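Long-range contacts in putative uncharacterized protein (Toxoplasma gondii, PDB 4FBD), which is of unknown function, a conserved DUF3228-family protein built around two mixed beta-sheets packed with helices: residues I95-G100 with M145-L150; F135-A140 with A233-K238. All blocks are in the same frame, centred on the assembly; numbering follows the deposited sequence.

Contact 1: I95-G100 with M145-L150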
loop_
_atom_site.group_PDB
_atom_site.type_symbol
_atom_site.label_atom_id
_atom_site.label_comp_id
_atom_site.label_asym_id
_atom_site.label_seq_id
_atom_site.Cartn_x
_atom_site.Cartn_y
_atom_site.Cartn_z
ATOM N N ILE A 95 14.836 -14.185 -22.405
ATOM C CA ILE A 95 15.124 -15.407 -23.107
ATOM C C ILE A 95 14.132 -16.491 -22.597
ATOM O O ILE A 95 13.522 -16.344 -21.512
ATOM C CB ILE A 95 16.573 -15.885 -22.851
ATOM C CG1 ILE A 95 16.747 -16.331 -21.391
ATOM C CG2 ILE A 95 17.605 -14.778 -23.183
ATOM C CD1 ILE A 95 18.135 -16.955 -21.080
ATOM N N PRO A 96 13.952 -17.559 -23.369
ATOM C CA PRO A 96 13.119 -18.665 -22.887
ATOM C C PRO A 96 13.645 -19.245 -21.563
ATOM O O PRO A 96 14.860 -19.287 -21.334
ATOM C CB PRO A 96 13.257 -19.718 -23.992
ATOM C CG PRO A 96 13.606 -18.917 -25.246
ATOM C CD PRO A 96 14.454 -17.780 -24.740
ATOM N N ASN A 97 12.728 -19.663 -20.698
ATOM C CA ASN A 97 13.065 -20.198 -19.395
ATOM C C ASN A 97 13.477 -21.664 -19.503
ATOM O O ASN A 97 12.663 -22.566 -19.339
ATOM C CB ASN A 97 11.853 -20.038 -18.478
ATOM C CG ASN A 97 12.143 -20.432 -17.053
ATOM O OD1 ASN A 97 13.288 -20.745 -16.704
ATOM N ND2 ASN A 97 11.108 -20.406 -16.208
ATOM N N PHE A 98 14.753 -21.909 -19.753
ATOM C CA PHE A 98 15.234 -23.274 -19.929
ATOM C C PHE A 98 15.614 -23.996 -18.634
ATOM O O PHE A 98 15.880 -25.187 -18.681
ATOM C CB PHE A 98 16.422 -23.319 -20.893
ATOM C CG PHE A 98 17.667 -22.714 -20.337
ATOM C CD1 PHE A 98 18.576 -23.494 -19.632
ATOM C CD2 PHE A 98 17.934 -21.384 -20.518
ATOM C CE1 PHE A 98 19.747 -22.939 -19.115
ATOM C CE2 PHE A 98 19.102 -20.802 -20.009
ATOM C CZ PHE A 98 20.003 -21.572 -19.306
ATOM N N VAL A 99 15.676 -23.297 -17.502
ATOM C CA VAL A 99 15.988 -23.973 -16.228
ATOM C C VAL A 99 14.735 -24.301 -15.425
ATOM O O VAL A 99 14.808 -24.885 -14.353
ATOM C CB VAL A 99 16.918 -23.129 -15.346
ATOM C CG1 VAL A 99 18.178 -22.789 -16.118
ATOM C CG2 VAL A 99 16.231 -21.875 -14.903
ATOM N N GLY A 100 13.574 -23.923 -15.945
ATOM C CA GLY A 100 12.307 -24.164 -15.235
ATOM C C GLY A 100 12.161 -23.379 -13.940
ATOM O O GLY A 100 11.554 -23.846 -12.997
ATOM N N MET A 145 4.273 -22.647 -11.559
ATOM C CA MET A 145 4.791 -23.414 -12.645
ATOM C C MET A 145 5.941 -22.611 -13.247
ATOM O O MET A 145 6.067 -21.418 -12.957
ATOM C CB MET A 145 3.685 -23.607 -13.680
ATOM C CG MET A 145 2.664 -24.654 -13.303
ATOM S SD MET A 145 3.356 -26.323 -13.327
ATOM C CE MET A 145 3.691 -26.519 -15.062
ATOM N N PRO A 146 6.792 -23.266 -14.058
ATOM C CA PRO A 146 7.885 -22.571 -14.719
ATOM C C PRO A 146 7.377 -21.399 -15.503
ATOM O O PRO A 146 6.411 -21.530 -16.230
ATOM C CB PRO A 146 8.449 -23.633 -15.663
ATOM C CG PRO A 146 8.278 -24.881 -14.904
ATOM C CD PRO A 146 6.963 -24.728 -14.148
ATOM N N ALA A 147 8.028 -20.260 -15.334
ATOM C CA ALA A 147 7.666 -19.032 -16.053
ATOM C C ALA A 147 8.057 -19.135 -17.496
ATOM O O ALA A 147 8.969 -19.855 -17.851
ATOM C CB ALA A 147 8.363 -17.830 -15.428
ATOM N N ALA A 148 7.379 -18.365 -18.320
ATOM C CA ALA A 148 7.638 -18.312 -19.728
ATOM C C ALA A 148 9.045 -17.783 -20.072
ATOM O O ALA A 148 9.704 -18.276 -21.013
ATOM C CB ALA A 148 6.584 -17.456 -20.370
ATOM N N PHE A 149 9.531 -16.823 -19.287
ATOM C CA PHE A 149 10.806 -16.183 -19.589
ATOM C C PHE A 149 11.695 -15.899 -18.406
ATOM O O PHE A 149 11.287 -16.006 -17.266
ATOM C CB PHE A 149 10.545 -14.809 -20.224
ATOM C CG PHE A 149 9.611 -14.840 -21.389
ATOM C CD1 PHE A 149 10.035 -15.313 -22.621
ATOM C CD2 PHE A 149 8.312 -14.347 -21.267
ATOM C CE1 PHE A 149 9.159 -15.336 -23.710
ATOM C CE2 PHE A 149 7.432 -14.370 -22.347
ATOM C CZ PHE A 149 7.851 -14.859 -23.563
ATOM N N LEU A 150 12.939 -15.543 -18.724
ATOM C CA LEU A 150 13.906 -15.073 -17.764
ATOM C C LEU A 150 14.302 -13.666 -18.212
ATOM O O LEU A 150 14.670 -13.464 -19.378
ATOM C CB LEU A 150 15.150 -15.962 -17.730
ATOM C CG LEU A 150 14.896 -17.417 -17.350
ATOM C CD1 LEU A 150 16.154 -18.220 -17.504
ATOM C CD2 LEU A 150 14.308 -17.505 -15.927
#

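Contact 2: F135-A140 with A233-K238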
loop_
_atom_site.group_PDB
_atom_site.type_symbol
_atom_site.label_atom_id
_atom_site.label_comp_id
_atom_site.label_asym_id
_atom_site.label_seq_id
_atom_site.Cartn_x
_atom_site.Cartn_y
_atom_site.Cartn_z
ATOM N N PHE A 135 0.235 -14.745 -1.395
ATOM C CA PHE A 135 -0.307 -16.106 -1.382
ATOM C C PHE A 135 0.695 -16.927 -0.594
ATOM O O PHE A 135 1.888 -16.919 -0.889
ATOM C CB PHE A 135 -0.380 -16.735 -2.772
ATOM C CG PHE A 135 -1.480 -16.223 -3.613
ATOM C CD1 PHE A 135 -2.770 -16.530 -3.322
ATOM C CD2 PHE A 135 -1.217 -15.487 -4.746
ATOM C CE1 PHE A 135 -3.819 -16.069 -4.113
ATOM C CE2 PHE A 135 -2.239 -15.047 -5.544
ATOM C CZ PHE A 135 -3.550 -15.328 -5.226
ATOM N N PRO A 136 0.216 -17.654 0.399
ATOM C CA PRO A 136 1.103 -18.496 1.155
ATOM C C PRO A 136 1.454 -19.755 0.388
ATOM O O PRO A 136 0.813 -20.071 -0.620
ATOM C CB PRO A 136 0.320 -18.818 2.423
ATOM C CG PRO A 136 -1.031 -18.305 2.241
ATOM C CD PRO A 136 -1.119 -17.521 0.991
ATOM N N MET A 137 2.466 -20.470 0.874
ATOM C CA MET A 137 2.942 -21.679 0.209
ATOM C C MET A 137 1.946 -22.831 0.190
ATOM O O MET A 137 1.985 -23.653 -0.730
ATOM C CB MET A 137 4.268 -22.133 0.819
ATOM C CG MET A 137 5.408 -21.168 0.521
ATOM S SD MET A 137 5.674 -20.986 -1.246
ATOM C CE MET A 137 6.308 -22.611 -1.651
ATOM N N SER A 138 1.042 -22.887 1.170
ATOM C CA SER A 138 0.041 -23.950 1.197
ATOM C C SER A 138 -0.762 -23.945 -0.103
ATOM O O SER A 138 -1.259 -24.993 -0.537
ATOM C CB SER A 138 -0.880 -23.826 2.418
ATOM O OG SER A 138 -1.509 -22.563 2.444
ATOM N N TYR A 139 -0.928 -22.773 -0.715
ATOM C CA TYR A 139 -1.570 -22.720 -2.043
ATOM C C TYR A 139 -0.506 -22.709 -3.160
ATOM O O TYR A 139 -0.544 -23.514 -4.073
ATOM C CB TYR A 139 -2.463 -21.502 -2.186
ATOM C CG TYR A 139 -2.821 -21.191 -3.613
ATOM C CD1 TYR A 139 -3.689 -22.003 -4.336
ATOM C CD2 TYR A 139 -2.358 -20.045 -4.219
ATOM C CE1 TYR A 139 -4.047 -21.695 -5.664
ATOM C CE2 TYR A 139 -2.714 -19.731 -5.513
ATOM C CZ TYR A 139 -3.562 -20.557 -6.226
ATOM O OH TYR A 139 -3.897 -20.210 -7.511
ATOM N N ALA A 140 0.465 -21.810 -3.033
ATOM C CA ALA A 140 1.495 -21.622 -4.043
ATOM C C ALA A 140 2.236 -22.885 -4.430
ATOM O O ALA A 140 2.518 -23.094 -5.603
ATOM C CB ALA A 140 2.458 -20.557 -3.597
ATOM N N ALA A 233 -0.156 -11.305 -7.031
ATOM C CA ALA A 233 0.348 -11.199 -5.697
ATOM C C ALA A 233 1.599 -12.033 -5.544
ATOM O O ALA A 233 1.705 -13.124 -6.111
ATOM C CB ALA A 233 -0.699 -11.651 -4.723
ATOM N N ILE A 234 2.543 -11.530 -4.742
ATOM C CA ILE A 234 3.780 -12.251 -4.494
ATOM C C ILE A 234 3.447 -13.525 -3.695
ATOM O O ILE A 234 2.347 -13.660 -3.162
ATOM C CB ILE A 234 4.807 -11.431 -3.700
ATOM C CG1 ILE A 234 4.281 -11.131 -2.276
ATOM C CG2 ILE A 234 5.205 -10.154 -4.470
ATOM C CD1 ILE A 234 5.337 -10.499 -1.328
ATOM N N VAL A 235 4.397 -14.450 -3.660
ATOM C CA VAL A 235 4.285 -15.667 -2.887
ATOM C C VAL A 235 5.165 -15.461 -1.682
ATOM O O VAL A 235 6.215 -14.899 -1.808
ATOM C CB VAL A 235 4.764 -16.883 -3.680
ATOM C CG1 VAL A 235 4.999 -18.113 -2.760
ATOM C CG2 VAL A 235 3.742 -17.208 -4.730
ATOM N N MET A 236 4.734 -15.888 -0.508
ATOM C CA MET A 236 5.556 -15.736 0.686
ATOM C C MET A 236 5.224 -16.872 1.644
ATOM O O MET A 236 4.046 -17.244 1.808
ATOM C CB MET A 236 5.293 -14.379 1.330
ATOM C CG MET A 236 6.180 -14.046 2.491
ATOM S SD MET A 236 5.563 -12.595 3.366
ATOM C CE MET A 236 5.661 -11.324 2.124
ATOM N N ASP A 237 6.250 -17.450 2.254
ATOM C CA ASP A 237 6.048 -18.552 3.162
ATOM C C ASP A 237 5.621 -18.029 4.519
ATOM O O ASP A 237 6.432 -17.889 5.432
ATOM C CB ASP A 237 7.323 -19.397 3.268
ATOM C CG ASP A 237 7.100 -20.711 4.019
ATOM O OD1 ASP A 237 5.933 -21.046 4.339
ATOM O OD2 ASP A 237 8.104 -21.412 4.271
ATOM N N LYS A 238 4.340 -17.710 4.619
ATOM C CA LYS A 238 3.743 -17.243 5.839
ATOM C C LYS A 238 2.230 -17.554 5.739
ATOM O O LYS A 238 1.541 -16.985 4.923
ATOM C CB LYS A 238 4.027 -15.760 5.995
ATOM C CG LYS A 238 3.688 -15.178 7.336
ATOM C CD LYS A 238 4.044 -13.686 7.400
ATOM C CE LYS A 238 5.545 -13.402 7.441
ATOM N NZ LYS A 238 6.176 -13.690 8.777
HETATM O O HOH W 1 3.300 -20.421 3.801
#

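Contact 1: I95-G100 with M145-L150
Ile95 and Leu150 form an antiparallel hydrogen-bonded pair where strands 90-96 and 149-156 lie side by side inside a mixed five-stranded sheet, and the contact shows how the pairing of two inner strands is carried on, past their ends, by an asparagine side chain. Ile95 N gives to Leu150 O at 3.1 Å, and Leu150 N returns a bond of 3.0 Å to Ile95 O. One step on, Pro96 and Phe149 make a non-hydrogen-bonded pair. The aromatic ring of Phe149 has Ile95 O at its edge and the methyl of Ala148 over one face, near the rim.

Beyond the pair the chain bends at Asn97, the centre of an inverse gamma turn. Its backbone N reaches Ala148 O only weakly, at 3.3 Å, and the side chain adds a shorter bond to Ala147 O. With CG opposite the backbone N (chi1 -174°), the amide stretches along the 145-150 segment. The Leu150 side chain crosses that of Asn97 at about a right angle, its CD2 methyl 3.5 Å from Asn97 OD1. On the sheet face shared by Ile95 and Leu150, Ile95 CG1 packs against Leu150 CB at 4.0 Å. Helix 63-76 covers Ile95 through Val70, while Val186 and Ala188 of strand 181-189 adjoin Leu150.

At the far end the CB-CG side of the Pro146 ring meets the Gly100 backbone, Pro146 CB 3.9 Å from Gly100 CA. Asn97 ND2 has two carbonyl acceptors, Ala147 O and Ala101 O, which fixes the rotation of the amide. Ala147 O, 2.8 Å from Asn97 ND2, lies almost in the amide plane of Asn97. ND2 approaches this oxygen at a C=O...N angle of 122°, tilted 25° from the carbonyl plane.

Contact 2: F135-A140 with A233-K238
Chi1 of Val235 is 165°, which sets CG1 opposite the backbone N and turns it toward the short helix 137-140; Met137, bent at both chi2 (-60°) and chi3 (-69°), folds its sulfur back to meet it. Met137 SD lies 3.3 Å from Val235 CG1, a tight approach made as the two side chains cross at about a right angle, and Ala140 CB sits 3.6 Å from the same methyl. Leu106 of strand 105-107 also touches Ala140 and Val235.

Next to this cluster Phe135 and Val235 form a parallel bridge. Phe135 N donates to Ile234 O at 3.0 Å, and Phe135 O accepts from Met236 N at 3.1 Å. The Phe135 ring meets Ala233 CB obliquely through CE2, while Tyr139 CE2 lies over one face, near the rim. Pro136, at the N-cap position, offers its carbonyl oxygen to both Tyr139 N and Ala140 N.

At the helix start a water accepts from Met137 N at 3.0 Å and donates to Asp237 OD1 at 2.8 Å. The carboxylate thus faces the helix N terminus through one water, an arrangement whose electrostatics would probably favour its negative charge.

From the N terminus, the chain passes first through 95-100, then 135-140, 145-150 and finally 233-238, so the two contacts cross rather than nest. Contact 1 closes the loop of 44 residues that carries strands 105-107, 117-121 and 130-135 and helix 137-140. Contact 2 closes a longer excursion of 92 residues, which includes strands 149-156 and 181-189 and three helices. Contact 1 belongs to the five-stranded sheet and contact 2 to the four-stranded one, and the short link from helix 137-140 to strand 149-156 leads from one sheet to the other. Their centres lie about 20 Å apart and their nearest atoms about 6 Å, so the contacts do not touch.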